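Local coordinates for protein type III effector NopAA (Sinorhizobium fredii USDA 257, PDB 6SDU) that hydrolyses xyloglucan as a glycoside hydrolase family 12 enzyme delivered by the symbiotic type III secretion system, at residues V106-W111 with V212-E217. Residues are numbered along the deposited sequence; the frame is centred on the assembly and turned at random.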
loop_
_atom_site.group_PDB
_atom_site.type_symbol
_atom_site.label_atom_id
_atom_site.label_comp_id
_atom_site.label_asym_id
_atom_site.label_seq_id
_atom_site.Cartn_x
_atom_site.Cartn_y
_atom_site.Cartn_z
ATOM N N VAL A 106 -4.843 3.644 -2.196
ATOM C CA VAL A 106 -3.429 3.968 -2.267
ATOM C C VAL A 106 -2.842 3.528 -0.930
ATOM O O VAL A 106 -3.316 3.967 0.123
ATOM C CB VAL A 106 -3.221 5.476 -2.510
ATOM C CG1 VAL A 106 -1.749 5.816 -2.558
ATOM C CG2 VAL A 106 -3.885 5.886 -3.825
ATOM N N ALA A 107 -1.840 2.645 -0.947
ATOM C CA ALA A 107 -1.386 2.100 0.332
ATOM C C ALA A 107 0.109 1.813 0.362
ATOM O O ALA A 107 0.705 1.442 -0.655
ATOM C CB ALA A 107 -2.122 0.791 0.660
ATOM N N TYR A 108 0.688 1.934 1.574
ATOM C CA TYR A 108 1.988 1.362 1.890
ATOM C C TYR A 108 1.800 -0.138 2.054
ATOM O O TYR A 108 0.777 -0.587 2.583
ATOM C CB TYR A 108 2.545 1.928 3.207
ATOM C CG TYR A 108 3.253 3.232 3.036
ATOM C CD1 TYR A 108 4.574 3.276 2.614
ATOM C CD2 TYR A 108 2.583 4.429 3.243
ATOM C CE1 TYR A 108 5.225 4.484 2.430
ATOM C CE2 TYR A 108 3.225 5.645 3.069
ATOM C CZ TYR A 108 4.542 5.663 2.645
ATOM O OH TYR A 108 5.193 6.858 2.454
ATOM N N ASP A 109 2.757 -0.912 1.563
ATOM C CA ASP A 109 2.751 -2.370 1.696
ATOM C C ASP A 109 4.101 -2.754 2.295
ATOM O O ASP A 109 5.126 -2.719 1.611
ATOM C CB ASP A 109 2.505 -3.043 0.340
ATOM C CG ASP A 109 1.775 -4.389 0.453
ATOM O OD1 ASP A 109 0.963 -4.593 1.386
ATOM O OD2 ASP A 109 2.039 -5.260 -0.397
ATOM N N ILE A 110 4.124 -3.075 3.583
ATOM C CA ILE A 110 5.361 -3.363 4.292
ATOM C C ILE A 110 5.405 -4.854 4.617
ATOM O O ILE A 110 4.468 -5.395 5.215
ATOM C CB ILE A 110 5.484 -2.492 5.554
ATOM C CG1 ILE A 110 5.457 -1.023 5.166
ATOM C CG2 ILE A 110 6.791 -2.819 6.366
ATOM C CD1 ILE A 110 4.890 -0.137 6.231
ATOM N N TRP A 111 6.496 -5.515 4.230
ATOM C CA TRP A 111 6.646 -6.952 4.415
ATOM C C TRP A 111 7.823 -7.275 5.327
ATOM O O TRP A 111 8.798 -6.529 5.399
ATOM C CB TRP A 111 6.884 -7.652 3.092
ATOM C CG TRP A 111 5.756 -7.564 2.127
ATOM C CD1 TRP A 111 5.502 -6.562 1.212
ATOM C CD2 TRP A 111 4.711 -8.519 1.984
ATOM N NE1 TRP A 111 4.339 -6.854 0.509
ATOM C CE2 TRP A 111 3.851 -8.057 0.959
ATOM C CE3 TRP A 111 4.415 -9.725 2.629
ATOM C CZ2 TRP A 111 2.725 -8.773 0.555
ATOM C CZ3 TRP A 111 3.292 -10.439 2.232
ATOM C CH2 TRP A 111 2.456 -9.959 1.205
ATOM N N VAL A 212 9.664 -2.175 1.970
ATOM C CA VAL A 212 8.688 -1.100 2.108
ATOM C C VAL A 212 8.179 -0.786 0.705
ATOM O O VAL A 212 8.964 -0.395 -0.167
ATOM C CB VAL A 212 9.276 0.159 2.769
ATOM C CG1 VAL A 212 8.293 1.330 2.625
ATOM C CG2 VAL A 212 9.545 -0.080 4.225
ATOM N N GLN A 213 6.885 -0.988 0.464
ATOM C CA GLN A 213 6.290 -0.742 -0.852
ATOM C C GLN A 213 5.235 0.364 -0.800
ATOM O O GLN A 213 4.638 0.624 0.251
ATOM C CB GLN A 213 5.663 -2.020 -1.417
ATOM C CG GLN A 213 6.633 -3.160 -1.529
ATOM C CD GLN A 213 5.995 -4.485 -1.928
ATOM O OE1 GLN A 213 4.769 -4.657 -1.908
ATOM N NE2 GLN A 213 6.839 -5.440 -2.268
ATOM N N TYR A 214 5.012 1.023 -1.943
ATOM C CA TYR A 214 3.954 2.021 -2.056
ATOM C C TYR A 214 3.357 2.020 -3.462
ATOM O O TYR A 214 4.094 2.047 -4.451
ATOM C CB TYR A 214 4.464 3.427 -1.706
ATOM C CG TYR A 214 3.349 4.407 -1.407
ATOM C CD1 TYR A 214 2.545 4.260 -0.278
ATOM C CD2 TYR A 214 3.091 5.486 -2.260
ATOM C CE1 TYR A 214 1.518 5.179 0.007
ATOM C CE2 TYR A 214 2.067 6.407 -1.991
ATOM C CZ TYR A 214 1.279 6.243 -0.864
ATOM O OH TYR A 214 0.258 7.153 -0.603
ATOM N N GLY A 215 2.030 2.040 -3.540
ATOM C CA GLY A 215 1.362 2.027 -4.831
ATOM C C GLY A 215 -0.135 2.094 -4.656
ATOM O O GLY A 215 -0.617 2.646 -3.666
ATOM N N VAL A 216 -0.877 1.584 -5.649
ATOM C CA VAL A 216 -2.337 1.577 -5.596
ATOM C C VAL A 216 -2.874 0.187 -5.952
ATOM O O VAL A 216 -2.517 -0.388 -6.992
ATOM C CB VAL A 216 -2.937 2.692 -6.497
ATOM C CG1 VAL A 216 -2.486 2.573 -7.925
ATOM C CG2 VAL A 216 -4.459 2.751 -6.399
ATOM N N GLU A 217 -3.738 -0.358 -5.085
ATOM C CA GLU A 217 -4.453 -1.598 -5.381
ATOM C C GLU A 217 -5.729 -1.207 -6.112
ATOM O O GLU A 217 -6.630 -0.622 -5.500
ATOM C CB GLU A 217 -4.807 -2.345 -4.097
ATOM C CG GLU A 217 -3.614 -2.847 -3.268
ATOM C CD GLU A 217 -4.046 -3.620 -2.030
ATOM O OE1 GLU A 217 -4.852 -3.077 -1.214
ATOM O OE2 GLU A 217 -3.581 -4.769 -1.876
#
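Y108 and Y214 meet across a non-hydrogen-bonded pair of two antiparallel strands, 106-111 and 212-217. Y214 CD1 sits 3.4 Å above the Y108 ring plane, over its centre, yet the planes are 47° apart, which makes the meeting oblique. With CG anti to its backbone N (chi1 -163°), the Y214 ring leans across the neighbouring strand, and its far end reaches V106, whose CG1 lies 3.5 Å from Y214 CZ. V212 CG1 approaches the Y108 ring at its edge. This apolar face packs against strand 225-236, where W232 meets both tyrosine rings; their buried hydroxyls are satisfied inside the sandwich, Y108 OH by S92 OG and Y214 OH by Q96 OE1 and T123 OG1.

The face bearing A107, D109 and Q213 carries the polar groups. D109 and Q213 run side by side, pointing the same way, and W111 NE1 donates to D109 OD2 at 2.9 Å, from above the carboxylate plane. The same N-H is shared, weakly, with Q213 OE1 (3.3 Å, 136°); the two acceptors lie 3.2 Å apart and do not bond each other.

Paired backbone bonds fix the register: A107 with G215, and D109 with Q213, where D109 N reaches Q213 O at 2.8 Å. On the D109 face E217 OE2 bonds the bound glucose, and the D109 side chain is about 6 Å from the sugar. This matches the family 12 beta-sandwich (jelly roll): aromatic residues of one sheet face packed into the core between the sheets, the substrate cleft on the other face.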